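Local coordinates for ammonium transporter (Kuenenia stuttgartiensis, PDB 6EU6), which probably senses ammonium at the membrane, as the Amt-family part of an ammonium sensor histidine kinase, at residues A[4-7]-A[8-12]; A[18-21]-A[22-25]; A[34-37]-A[38-41]; A[153-156]-A[157-161]; A[334-337]-A[338-342]. All coordinates share one frame; numbering follows the deposited sequence.

Contact 1: residues A[4-7]-A[8-12]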
loop_
_atom_site.group_PDB
_atom_site.type_symbol
_atom_site.label_atom_id
_atom_site.label_comp_id
_atom_site.label_asym_id
_atom_site.label_seq_id
_atom_site.Cartn_x
_atom_site.Cartn_y
_atom_site.Cartn_z
ATOM N N ILE A 4 0.222 -0.242 29.382
ATOM C CA ILE A 4 0.613 -1.018 28.225
ATOM C C ILE A 4 -0.556 -1.240 27.259
ATOM O O ILE A 4 -0.338 -1.117 26.030
ATOM C CB ILE A 4 1.259 -2.334 28.645
ATOM C CG1 ILE A 4 2.614 -2.002 29.267
ATOM C CG2 ILE A 4 1.479 -3.247 27.467
ATOM C CD1 ILE A 4 3.366 -3.207 29.741
ATOM N N GLN A 5 -1.758 -1.590 27.764
ATOM C CA GLN A 5 -2.949 -1.680 26.910
ATOM C C GLN A 5 -3.260 -0.341 26.181
ATOM O O GLN A 5 -3.643 -0.332 25.001
ATOM C CB GLN A 5 -4.176 -2.188 27.683
ATOM C CG GLN A 5 -5.427 -2.433 26.767
ATOM C CD GLN A 5 -5.402 -3.626 25.748
ATOM O OE1 GLN A 5 -4.996 -4.787 26.033
ATOM N NE2 GLN A 5 -5.873 -3.338 24.545
ATOM N N ILE A 6 -3.062 0.779 26.866
ATOM C CA ILE A 6 -3.262 2.080 26.234
ATOM C C ILE A 6 -2.278 2.263 25.073
ATOM O O ILE A 6 -2.674 2.758 24.010
ATOM C CB ILE A 6 -3.097 3.228 27.221
ATOM C CG1 ILE A 6 -4.326 3.310 28.162
ATOM C CG2 ILE A 6 -2.953 4.549 26.479
ATOM C CD1 ILE A 6 -4.157 4.294 29.327
ATOM N N ASN A 7 -1.020 1.845 25.266
ATOM C CA ASN A 7 -0.001 1.894 24.210
ATOM C C ASN A 7 -0.348 1.038 22.987
ATOM O O ASN A 7 -0.174 1.471 21.875
ATOM C CB ASN A 7 1.366 1.434 24.701
ATOM C CG ASN A 7 2.044 2.489 25.524
ATOM O OD1 ASN A 7 1.589 3.615 25.526
ATOM N ND2 ASN A 7 3.135 2.121 26.222
ATOM N N ILE A 8 -0.850 -0.153 23.225
ATOM C CA ILE A 8 -1.277 -1.073 22.153
ATOM C C ILE A 8 -2.460 -0.423 21.387
ATOM O O ILE A 8 -2.589 -0.606 20.186
ATOM C CB ILE A 8 -1.730 -2.357 22.843
ATOM C CG1 ILE A 8 -0.500 -3.108 23.317
ATOM C CG2 ILE A 8 -2.563 -3.229 21.979
ATOM C CD1 ILE A 8 -0.854 -4.238 24.279
ATOM N N ASN A 9 -3.319 0.287 22.114
ATOM C CA ASN A 9 -4.522 0.855 21.557
ATOM C C ASN A 9 -4.159 2.027 20.655
ATOM O O ASN A 9 -4.705 2.166 19.546
ATOM C CB ASN A 9 -5.472 1.321 22.647
ATOM C CG ASN A 9 -6.178 0.203 23.327
ATOM O OD1 ASN A 9 -6.154 -0.963 22.965
ATOM N ND2 ASN A 9 -6.805 0.554 24.396
ATOM N N HIS A 10 -3.192 2.825 21.076
ATOM C CA HIS A 10 -2.587 3.835 20.200
ATOM C C HIS A 10 -1.990 3.259 18.941
ATOM O O HIS A 10 -2.232 3.745 17.865
ATOM C CB HIS A 10 -1.482 4.633 20.900
ATOM C CG HIS A 10 -1.984 5.705 21.797
ATOM N ND1 HIS A 10 -2.369 6.933 21.334
ATOM C CD2 HIS A 10 -2.070 5.777 23.142
ATOM C CE1 HIS A 10 -2.741 7.693 22.337
ATOM N NE2 HIS A 10 -2.584 7.013 23.440
ATOM N N LEU A 11 -1.200 2.217 19.093
ATOM C CA LEU A 11 -0.565 1.603 17.982
ATOM C C LEU A 11 -1.599 1.184 16.934
ATOM O O LEU A 11 -1.404 1.453 15.724
ATOM C CB LEU A 11 0.259 0.415 18.440
ATOM C CG LEU A 11 0.960 -0.426 17.363
ATOM C CD1 LEU A 11 1.813 0.448 16.459
ATOM C CD2 LEU A 11 1.799 -1.512 18.049
ATOM N N TRP A 12 -2.673 0.500 17.377
ATOM C CA TRP A 12 -3.638 -0.009 16.408
ATOM C C TRP A 12 -4.396 1.160 15.747
ATOM O O TRP A 12 -4.505 1.238 14.507
ATOM C CB TRP A 12 -4.580 -1.005 17.015
ATOM C CG TRP A 12 -5.744 -1.409 16.100
ATOM C CD1 TRP A 12 -7.071 -1.446 16.433
ATOM C CD2 TRP A 12 -5.674 -1.821 14.721
ATOM N NE1 TRP A 12 -7.816 -1.838 15.379
ATOM C CE2 TRP A 12 -6.994 -2.102 14.314
ATOM C CE3 TRP A 12 -4.610 -1.965 13.778
ATOM C CZ2 TRP A 12 -7.310 -2.515 13.001
ATOM C CZ3 TRP A 12 -4.917 -2.371 12.459
ATOM C CH2 TRP A 12 -6.279 -2.656 12.095
#
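I8 sets its CD1 against CG2 of I4, 4.1 Å away and one turn earlier in helix 2-34, the two side chains meeting at a slant. Because its CG1 lies beside its own backbone N (chi1 -75°), that branch also passes 3.4 Å from I4 O, the oxygen that already receives I8 N.

Q5 and N9 form the polar pair. Q5 folds at chi2 (70°), and the bend carries its amide forward along the helix until NE2 donates to N9 OD1 at 2.9 Å. The bond is bent (144°) and the amides are far from coplanar. N9 OD1 is gripped a second time by V231 N, while Q5 OE1 takes a bond from N7 ND2 of the third subunit. A leucine in place of N9 would probably leave Q5 NE2 and V231 N without their shared acceptor. N7 acts here through its backbone, N7 O receiving L11 N at 3.1 Å; its ND2 reaches Q5 OE1 of the second subunit.

I8 packs on I8 of both other subunits, so this turn lies where the three copies of helix 2-34 converge, with the loop of R230 and V231 over Q5 and N9, and helix 93-114 tied to H10 through S95.

Contact 2: residues A[18-21]-A[22-25]; sequences CMVF and LMQL
C18 gives helix 2-34 an ordinary rung: its O receives L22 N at 3.1 Å, while its side chain packs on F221 of the second subunit. At M19 the pattern slackens. M19 O takes M23 N only through a weak bond of 3.4 Å, and its thioether heads off to M15 of the third subunit.

V20 marks the departure from alpha geometry. V20 O accepts from M23 N, just three residues on, at 3.0 Å, with the donor 66° above the carbonyl plane; Q24 N, the usual alpha partner, stands 3.8 Å from V20 O. A water steps in, donating to V20 O at 2.6 Å and accepting from Q24 NE2 at 2.9 Å. Q24 can reach it because its chain bends at chi2 (-73°), turning the amide back along the helix, and its OE1 is held in turn by T51 OG1 of helix 40-67. This is a local 3-10-like tightening, with a water bridge, in a transmembrane helix of the Amt bundle. On the flank of V20, CG1 lies 4.2 Å from M23 SD, and both side chains press on F223 of helix 206-226.

F21 repeats the short bond, F21 O taking Q24 N at 2.8 Å, again from well above the carbonyl plane (52°). CB and CG of Q24 lie close beside the same oxygen. The F21 ring points outward and packs against the second subunit, where it meets F221 edge-to-face and W217 with the planes inclined about halfway to perpendicular.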
loop_
_atom_site.group_PDB
_atom_site.type_symbol
_atom_site.label_atom_id
_atom_site.label_comp_id
_atom_site.label_asym_id
_atom_site.label_seq_id
_atom_site.Cartn_x
_atom_site.Cartn_y
_atom_site.Cartn_z
ATOM N N CYS A 18 -3.527 5.233 9.269
ATOM C CA CYS A 18 -2.653 5.271 8.124
ATOM C C CYS A 18 -3.249 4.417 6.981
ATOM O O CYS A 18 -3.142 4.778 5.804
ATOM C CB CYS A 18 -1.257 4.759 8.460
ATOM S SG CYS A 18 -0.357 5.801 9.628
ATOM N N MET A 19 -3.879 3.294 7.312
ATOM C CA MET A 19 -4.505 2.492 6.254
ATOM C C MET A 19 -5.643 3.290 5.599
ATOM O O MET A 19 -5.879 3.235 4.386
ATOM C CB MET A 19 -5.030 1.158 6.819
ATOM C CG MET A 19 -3.983 0.264 7.368
ATOM S SD MET A 19 -4.553 -1.138 8.315
ATOM C CE MET A 19 -5.374 -2.110 7.024
ATOM N N VAL A 20 -6.415 3.971 6.418
ATOM C CA VAL A 20 -7.479 4.854 5.898
ATOM C C VAL A 20 -6.951 6.028 5.087
ATOM O O VAL A 20 -7.512 6.421 4.043
ATOM C CB VAL A 20 -8.359 5.385 7.059
ATOM C CG1 VAL A 20 -9.390 6.388 6.533
ATOM C CG2 VAL A 20 -9.063 4.195 7.745
ATOM N N PHE A 21 -5.781 6.558 5.472
ATOM C CA PHE A 21 -5.156 7.572 4.615
ATOM C C PHE A 21 -4.928 7.021 3.195
ATOM O O PHE A 21 -5.093 7.694 2.185
ATOM C CB PHE A 21 -3.802 8.058 5.216
ATOM C CG PHE A 21 -3.129 9.050 4.361
ATOM C CD1 PHE A 21 -3.432 10.406 4.469
ATOM C CD2 PHE A 21 -2.205 8.647 3.431
ATOM C CE1 PHE A 21 -2.756 11.341 3.670
ATOM C CE2 PHE A 21 -1.566 9.577 2.607
ATOM C CZ PHE A 21 -1.859 10.919 2.714
ATOM N N LEU A 22 -4.495 5.777 3.145
ATOM C CA LEU A 22 -4.198 5.139 1.870
ATOM C C LEU A 22 -5.453 4.931 0.973
ATOM O O LEU A 22 -5.313 4.874 -0.251
ATOM C CB LEU A 22 -3.545 3.774 2.113
ATOM C CG LEU A 22 -2.718 3.241 0.958
ATOM C CD1 LEU A 22 -1.570 4.159 0.662
ATOM C CD2 LEU A 22 -2.193 1.863 1.328
ATOM N N MET A 23 -6.639 4.964 1.573
ATOM C CA MET A 23 -7.876 5.051 0.802
ATOM C C MET A 23 -7.915 6.283 -0.045
ATOM O O MET A 23 -8.538 6.286 -1.059
ATOM C CB MET A 23 -9.092 4.996 1.713
ATOM C CG MET A 23 -9.226 3.669 2.396
ATOM S SD MET A 23 -10.599 3.662 3.575
ATOM C CE MET A 23 -12.058 3.563 2.542
ATOM N N GLN A 24 -7.259 7.353 0.365
ATOM C CA GLN A 24 -7.231 8.567 -0.458
ATOM C C GLN A 24 -6.599 8.269 -1.846
ATOM O O GLN A 24 -6.965 8.837 -2.907
ATOM C CB GLN A 24 -6.453 9.683 0.246
ATOM C CG GLN A 24 -7.104 10.175 1.517
ATOM C CD GLN A 24 -8.347 11.027 1.229
ATOM O OE1 GLN A 24 -8.290 12.113 0.602
ATOM N NE2 GLN A 24 -9.461 10.508 1.593
ATOM N N LEU A 25 -5.567 7.458 -1.799
ATOM C CA LEU A 25 -4.944 6.912 -3.028
ATOM C C LEU A 25 -5.904 5.983 -3.782
ATOM O O LEU A 25 -6.025 6.068 -5.016
ATOM C CB LEU A 25 -3.663 6.193 -2.616
ATOM C CG LEU A 25 -2.659 5.777 -3.702
ATOM C CD1 LEU A 25 -1.364 5.352 -3.041
ATOM C CD2 LEU A 25 -3.154 4.636 -4.519
HETATM O O HOH W 1 -9.411 8.070 3.224
#

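Contact 3: residues A[34-37]-A[38-41]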
loop_
_atom_site.group_PDB
_atom_site.type_symbol
_atom_site.label_atom_id
_atom_site.label_comp_id
_atom_site.label_asym_id
_atom_site.label_seq_id
_atom_site.Cartn_x
_atom_site.Cartn_y
_atom_site.Cartn_z
ATOM N N PHE A 34 -12.149 5.283 -13.728
ATOM C CA PHE A 34 -13.518 5.507 -14.219
ATOM C C PHE A 34 -13.615 6.737 -15.174
ATOM O O PHE A 34 -14.593 6.934 -15.793
ATOM C CB PHE A 34 -14.501 5.702 -13.052
ATOM C CG PHE A 34 -15.229 4.472 -12.653
ATOM C CD1 PHE A 34 -14.628 3.533 -11.813
ATOM C CD2 PHE A 34 -16.527 4.247 -13.071
ATOM C CE1 PHE A 34 -15.295 2.394 -11.423
ATOM C CE2 PHE A 34 -17.202 3.092 -12.683
ATOM C CZ PHE A 34 -16.580 2.164 -11.852
ATOM N N SER A 35 -12.600 7.538 -15.248
ATOM C CA SER A 35 -12.665 8.771 -15.993
ATOM C C SER A 35 -12.268 8.528 -17.465
ATOM O O SER A 35 -11.642 7.530 -17.830
ATOM C CB SER A 35 -11.759 9.831 -15.351
ATOM O OG SER A 35 -10.440 9.904 -15.892
ATOM N N GLN A 36 -12.627 9.485 -18.282
ATOM C CA GLN A 36 -12.135 9.502 -19.638
ATOM C C GLN A 36 -10.711 9.887 -19.543
ATOM O O GLN A 36 -10.323 10.687 -18.733
ATOM C CB GLN A 36 -12.936 10.483 -20.495
ATOM C CG GLN A 36 -14.440 10.085 -20.637
ATOM C CD GLN A 36 -15.112 11.274 -21.319
ATOM O OE1 GLN A 36 -14.938 11.495 -22.472
ATOM N NE2 GLN A 36 -15.696 12.124 -20.541
ATOM N N SER A 37 -9.909 9.239 -20.333
ATOM C CA SER A 37 -8.490 9.480 -20.393
ATOM C C SER A 37 -8.082 10.970 -20.494
ATOM O O SER A 37 -7.171 11.410 -19.777
ATOM C CB SER A 37 -7.915 8.604 -21.519
ATOM O OG SER A 37 -6.882 9.297 -22.077
ATOM N N LYS A 38 -8.812 11.804 -21.250
ATOM C CA LYS A 38 -8.526 13.251 -21.316
ATOM C C LYS A 38 -8.700 14.094 -20.049
ATOM O O LYS A 38 -8.363 15.322 -20.026
ATOM C CB LYS A 38 -9.361 13.888 -22.425
ATOM C CG LYS A 38 -10.837 13.850 -22.159
ATOM C CD LYS A 38 -11.610 14.408 -23.334
ATOM C CE LYS A 38 -13.068 14.372 -23.030
ATOM N NZ LYS A 38 -13.820 14.940 -24.151
ATOM N N ASN A 39 -9.294 13.508 -19.030
ATOM C CA ASN A 39 -9.529 14.198 -17.779
ATOM C C ASN A 39 -8.755 13.659 -16.581
ATOM O O ASN A 39 -8.987 14.113 -15.464
ATOM C CB ASN A 39 -11.037 14.087 -17.457
ATOM C CG ASN A 39 -11.888 14.888 -18.436
ATOM O OD1 ASN A 39 -11.555 15.995 -18.786
ATOM N ND2 ASN A 39 -12.981 14.296 -18.893
ATOM N N ALA A 40 -7.925 12.621 -16.803
ATOM C CA ALA A 40 -7.232 11.891 -15.749
ATOM C C ALA A 40 -6.362 12.792 -14.906
ATOM O O ALA A 40 -6.272 12.611 -13.706
ATOM C CB ALA A 40 -6.331 10.844 -16.375
ATOM N N ILE A 41 -5.730 13.794 -15.533
ATOM C CA ILE A 41 -4.912 14.750 -14.788
ATOM C C ILE A 41 -5.763 15.519 -13.820
ATOM O O ILE A 41 -5.337 15.685 -12.634
ATOM C CB ILE A 41 -4.085 15.700 -15.739
ATOM C CG1 ILE A 41 -3.153 14.847 -16.644
ATOM C CG2 ILE A 41 -3.255 16.694 -14.924
ATOM C CD1 ILE A 41 -2.470 15.655 -17.769
#
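Q36 O receives N39 N at 3.0 Å, and one residue later S37 O receives A40 N at 3.3 Å. Both bonds are nearly straight at nitrogen, 163° and 170°, although each donor stands well above the plane of its carbonyl. They close two overlapping type I turns, and these lead the chain from the loop into helix 40-67. This is the compact side of the contact. S35 folds in beneath the turns, its OG 3.8 Å from A40 CA, and the methyl of A40 lies 3.5 Å from S37 O.

The looser side consists of Q36, K38 and the exposed S37 at the corner. Q36 runs alongside K38 and brings OE1 to K38 CE at 3.5 Å, a contact with the methylene and not with the ammonium group. K38 has CG wedged between its backbone N and carbonyl carbon (chi1 66°) and is straight beyond, a course that delivers NZ to K396 O. Buried N39 forms the firmly held edge of this side, its ND2 3.8 Å from Q36 NE2 and the two amide planes almost perpendicular. Shortening Q36 to an alanine would probably open a gap beside K38 CE and N39 ND2, leaving the lysine chain steadied mainly at its NZ.

N39 links the turn to what surrounds it, OD1 taking L399 N and ND2 donating to E117 OE1, which also accepts from Q36 N. The corner between helices 2-34 and 40-67 is thereby fastened to the segment following helix 392-397, and A40 and I41 pack on P207 and V206 of the second subunit.

Contact 4: residues A[153-156]-A[157-161]; sequences TGWL and KELGF
G154, at the N-cap position, offers its O to E158 N at 2.9 Å, and W155 O then takes L159 N. The far end of this short helix closes with a Schellman motif: F161 N returns to L156 O at 3.1 Å and G160 N to K157 O. G160 has a positive phi of 100°, where a CB would jam against the carbonyl of L159.

Two side chains add polar bonds. T153 OG1 donates to G154 O at 3.3 Å, a second donor on that oxygen. K157 doubles over at chi2 and chi3, and its NZ meets F161 O at 2.8 Å in the carbonyl plane, tying the helix to the chain leaving it. Outside the two segments, the same NZ forms a salt bridge with a bound MES, probably from the crystallisation liquor.

Apolar packing supplies the rest. L159 CD1 comes to the edge of the W155 ring, 4.0 Å from CZ3, while L156 CG lies over one face of that indole. L156 and F161 meet through their CB atoms at 4.2 Å.

Helix 155-158 is wedged between two long helices: L156 and F161 lean on F139 and A143 of helix 121-144, and W155 and L159 on V366 and L362 of helix 353-385.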
loop_
_atom_site.group_PDB
_atom_site.type_symbol
_atom_site.label_atom_id
_atom_site.label_comp_id
_atom_site.label_asym_id
_atom_site.label_seq_id
_atom_site.Cartn_x
_atom_site.Cartn_y
_atom_site.Cartn_z
ATOM N N THR A 153 -23.379 13.828 24.953
ATOM C CA THR A 153 -23.806 13.068 23.818
ATOM C C THR A 153 -24.392 13.962 22.738
ATOM O O THR A 153 -24.700 15.132 22.948
ATOM C CB THR A 153 -24.816 11.998 24.254
ATOM O OG1 THR A 153 -24.998 11.081 23.194
ATOM C CG2 THR A 153 -26.179 12.619 24.589
ATOM N N GLY A 154 -24.534 13.412 21.548
ATOM C CA GLY A 154 -25.170 14.124 20.489
ATOM C C GLY A 154 -26.606 13.671 20.526
ATOM O O GLY A 154 -26.912 12.545 20.983
ATOM N N TRP A 155 -27.488 14.496 19.982
ATOM C CA TRP A 155 -28.907 14.210 20.145
ATOM C C TRP A 155 -29.308 12.929 19.452
ATOM O O TRP A 155 -30.141 12.234 19.954
ATOM C CB TRP A 155 -29.795 15.405 19.728
ATOM C CG TRP A 155 -29.861 15.719 18.256
ATOM C CD1 TRP A 155 -29.049 16.539 17.578
ATOM C CD2 TRP A 155 -30.823 15.231 17.314
ATOM N NE1 TRP A 155 -29.413 16.556 16.257
ATOM C CE2 TRP A 155 -30.500 15.767 16.078
ATOM C CE3 TRP A 155 -31.870 14.294 17.389
ATOM C CZ2 TRP A 155 -31.199 15.455 14.925
ATOM C CZ3 TRP A 155 -32.565 13.987 16.270
ATOM C CH2 TRP A 155 -32.219 14.559 15.036
ATOM N N LEU A 156 -28.736 12.612 18.277
ATOM C CA LEU A 156 -29.100 11.386 17.592
ATOM C C LEU A 156 -28.652 10.120 18.309
ATOM O O LEU A 156 -29.393 9.119 18.419
ATOM C CB LEU A 156 -28.578 11.338 16.160
ATOM C CG LEU A 156 -29.476 11.723 15.033
ATOM C CD1 LEU A 156 -28.644 11.624 13.733
ATOM C CD2 LEU A 156 -30.723 10.841 14.989
ATOM N N LYS A 157 -27.440 10.149 18.785
ATOM C CA LYS A 157 -26.944 9.081 19.634
ATOM C C LYS A 157 -27.823 8.880 20.908
ATOM O O LYS A 157 -28.169 7.739 21.290
ATOM C CB LYS A 157 -25.531 9.381 20.044
ATOM C CG LYS A 157 -24.984 8.437 21.091
ATOM C CD LYS A 157 -25.001 6.965 20.693
ATOM C CE LYS A 157 -23.958 6.652 19.610
ATOM N NZ LYS A 157 -24.134 5.303 19.053
ATOM N N GLU A 158 -28.209 9.996 21.509
ATOM C CA GLU A 158 -29.132 10.003 22.663
ATOM C C GLU A 158 -30.409 9.204 22.332
ATOM O O GLU A 158 -30.896 8.426 23.142
ATOM C CB GLU A 158 -29.475 11.439 23.006
ATOM C CG GLU A 158 -30.513 11.558 24.102
ATOM C CD GLU A 158 -29.934 11.067 25.370
ATOM O OE1 GLU A 158 -28.911 11.639 25.750
ATOM O OE2 GLU A 158 -30.447 10.089 25.945
ATOM N N LEU A 159 -30.948 9.376 21.129
ATOM C CA LEU A 159 -32.119 8.572 20.683
ATOM C C LEU A 159 -31.787 7.108 20.409
ATOM O O LEU A 159 -32.705 6.327 20.142
ATOM C CB LEU A 159 -32.746 9.138 19.435
ATOM C CG LEU A 159 -33.338 10.492 19.684
ATOM C CD1 LEU A 159 -33.988 10.915 18.392
ATOM C CD2 LEU A 159 -34.326 10.573 20.870
ATOM N N GLY A 160 -30.499 6.732 20.441
ATOM C CA GLY A 160 -30.114 5.329 20.143
ATOM C C GLY A 160 -29.582 5.005 18.729
ATOM O O GLY A 160 -29.458 3.837 18.371
ATOM N N PHE A 161 -29.282 6.026 17.942
ATOM C CA PHE A 161 -28.689 5.834 16.607
ATOM C C PHE A 161 -27.342 5.097 16.721
ATOM O O PHE A 161 -26.538 5.432 17.577
ATOM C CB PHE A 161 -28.474 7.162 15.912
ATOM C CG PHE A 161 -28.065 7.038 14.480
ATOM C CD1 PHE A 161 -28.920 6.468 13.542
ATOM C CD2 PHE A 161 -26.832 7.491 14.054
ATOM C CE1 PHE A 161 -28.565 6.358 12.207
ATOM C CE2 PHE A 161 -26.459 7.382 12.693
ATOM C CZ PHE A 161 -27.323 6.779 11.800
#

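Contact 5: residues A[334-337]-A[338-342]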
loop_
_atom_site.group_PDB
_atom_site.type_symbol
_atom_site.label_atom_id
_atom_site.label_comp_id
_atom_site.label_asym_id
_atom_site.label_seq_id
_atom_site.Cartn_x
_atom_site.Cartn_y
_atom_site.Cartn_z
ATOM N N THR A 334 -26.865 1.059 7.263
ATOM C CA THR A 334 -27.323 1.687 8.474
ATOM C C THR A 334 -28.665 1.022 8.906
ATOM O O THR A 334 -28.879 0.727 10.132
ATOM C CB THR A 334 -27.427 3.179 8.228
ATOM O OG1 THR A 334 -26.082 3.715 7.954
ATOM C CG2 THR A 334 -28.103 3.908 9.458
ATOM N N LEU A 335 -29.576 0.796 7.940
ATOM C CA LEU A 335 -30.845 0.073 8.247
ATOM C C LEU A 335 -30.606 -1.363 8.713
ATOM O O LEU A 335 -31.265 -1.845 9.639
ATOM C CB LEU A 335 -31.800 0.096 7.080
ATOM C CG LEU A 335 -32.258 1.476 6.669
ATOM C CD1 LEU A 335 -33.078 1.302 5.413
ATOM C CD2 LEU A 335 -33.062 2.155 7.776
ATOM N N CYS A 336 -29.619 -2.021 8.137
ATOM C CA CYS A 336 -29.270 -3.436 8.478
ATOM C C CYS A 336 -28.751 -3.612 9.879
ATOM O O CYS A 336 -28.872 -4.696 10.436
ATOM C CB CYS A 336 -28.236 -3.981 7.475
ATOM S SG CYS A 336 -28.908 -4.492 5.877
ATOM N N VAL A 337 -28.203 -2.561 10.490
ATOM C CA VAL A 337 -27.860 -2.635 11.856
ATOM C C VAL A 337 -29.055 -3.243 12.691
ATOM O O VAL A 337 -28.887 -4.162 13.521
ATOM C CB VAL A 337 -27.589 -1.224 12.412
ATOM C CG1 VAL A 337 -27.717 -1.217 13.957
ATOM C CG2 VAL A 337 -26.226 -0.701 11.967
ATOM N N ALA A 338 -30.246 -2.689 12.509
ATOM C CA ALA A 338 -31.450 -3.178 13.260
ATOM C C ALA A 338 -31.786 -4.649 12.990
ATOM O O ALA A 338 -32.220 -5.357 13.900
ATOM C CB ALA A 338 -32.683 -2.296 12.991
ATOM N N ILE A 339 -31.588 -5.074 11.751
ATOM C CA ILE A 339 -31.937 -6.431 11.317
ATOM C C ILE A 339 -30.936 -7.412 11.807
ATOM O O ILE A 339 -31.332 -8.485 12.250
ATOM C CB ILE A 339 -32.050 -6.519 9.821
ATOM C CG1 ILE A 339 -32.989 -5.455 9.314
ATOM C CG2 ILE A 339 -32.482 -7.894 9.344
ATOM C CD1 ILE A 339 -34.256 -5.355 10.131
ATOM N N PHE A 340 -29.649 -7.051 11.809
ATOM C CA PHE A 340 -28.617 -8.081 11.971
ATOM C C PHE A 340 -27.779 -8.017 13.194
ATOM O O PHE A 340 -27.119 -9.045 13.570
ATOM C CB PHE A 340 -27.648 -8.101 10.750
ATOM C CG PHE A 340 -28.287 -8.540 9.488
ATOM C CD1 PHE A 340 -28.469 -9.875 9.233
ATOM C CD2 PHE A 340 -28.768 -7.653 8.592
ATOM C CE1 PHE A 340 -29.095 -10.284 8.082
ATOM C CE2 PHE A 340 -29.374 -8.035 7.438
ATOM C CZ PHE A 340 -29.546 -9.368 7.154
ATOM N N ALA A 341 -27.701 -6.861 13.809
ATOM C CA ALA A 341 -26.837 -6.692 14.937
ATOM C C ALA A 341 -27.237 -7.605 16.095
ATOM O O ALA A 341 -28.430 -7.899 16.278
ATOM C CB ALA A 341 -26.824 -5.258 15.409
ATOM N N GLN A 342 -26.220 -8.068 16.818
ATOM C CA GLN A 342 -26.386 -8.783 18.068
ATOM C C GLN A 342 -27.201 -7.931 19.036
ATOM O O GLN A 342 -26.926 -6.735 19.233
ATOM C CB GLN A 342 -25.014 -9.117 18.662
ATOM C CG GLN A 342 -25.075 -10.157 19.751
ATOM C CD GLN A 342 -25.774 -11.396 19.239
ATOM O OE1 GLN A 342 -25.391 -11.922 18.188
ATOM N NE2 GLN A 342 -26.836 -11.844 19.938
#
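C336 O receives F340 N at 2.8 Å, the nitrogen lying nearly on the extension of the carbonyl bond, and V337 O receives A341 N at 3.0 Å, two rungs that finish helix 322-340 before A341 leaves helical geometry. A338 N makes just a weak bond back to L335 O.

The side chains of C336 and F340 meet on one flank. SG of C336 stands at the edge of the phenyl ring, 5.1 Å from the F340 centroid and 78° off the ring normal, with F340 CE2 its nearest ring atom at 3.9 Å. This is a sulfur-aromatic contact made at the ring's edge, and CB of C336 backs it up against F340 CD2. C336 sends its sulfur there because SG lies beside the backbone N, opposite the carbonyl carbon (chi1 -79°). C336 O also sits at that edge, 3.5 Å from F340 CD2. CG2 of I339 lies over the margin of one face of the same ring, while S291, A294 and I295 of helix 289-312 pack around the phenyl group.

On the inner flank the methyl of A341 lies close to V337 O, and V337 CG1 is a more distant 4.4 Å from A341 CB. A338 rests on Q356 and L357 of helix 353-385.

Within this turn the side-chain contacts are apolar or sulfur-aromatic, and the polar demand falls on the carbonyls of the helix end. R353 answers it, NH1 bonding A338 O and NH2 bonding A341 O; its positive charge probably offsets the partial negative charge of that terminus.

Contacts 1 and 2 both lie on helix 2-34, with centres 21 Å apart, and contact 3 follows where that helix gives way to helix 40-67, about 42 Å from contact 1 between centres. All three touch the second subunit. Contacts 4 and 5, by contrast, are met by no other chain; they lie on the same side of the chain's centre, opposite contact 3, and join directly, with F161 CE1 3.7 Å from T334 CG2. Two bound molecules lie near the contacts: a dodecyl maltoside about 11 Å from the N39 side chain of contact 3, and a MES about 3 Å from the K157 side chain of contact 4.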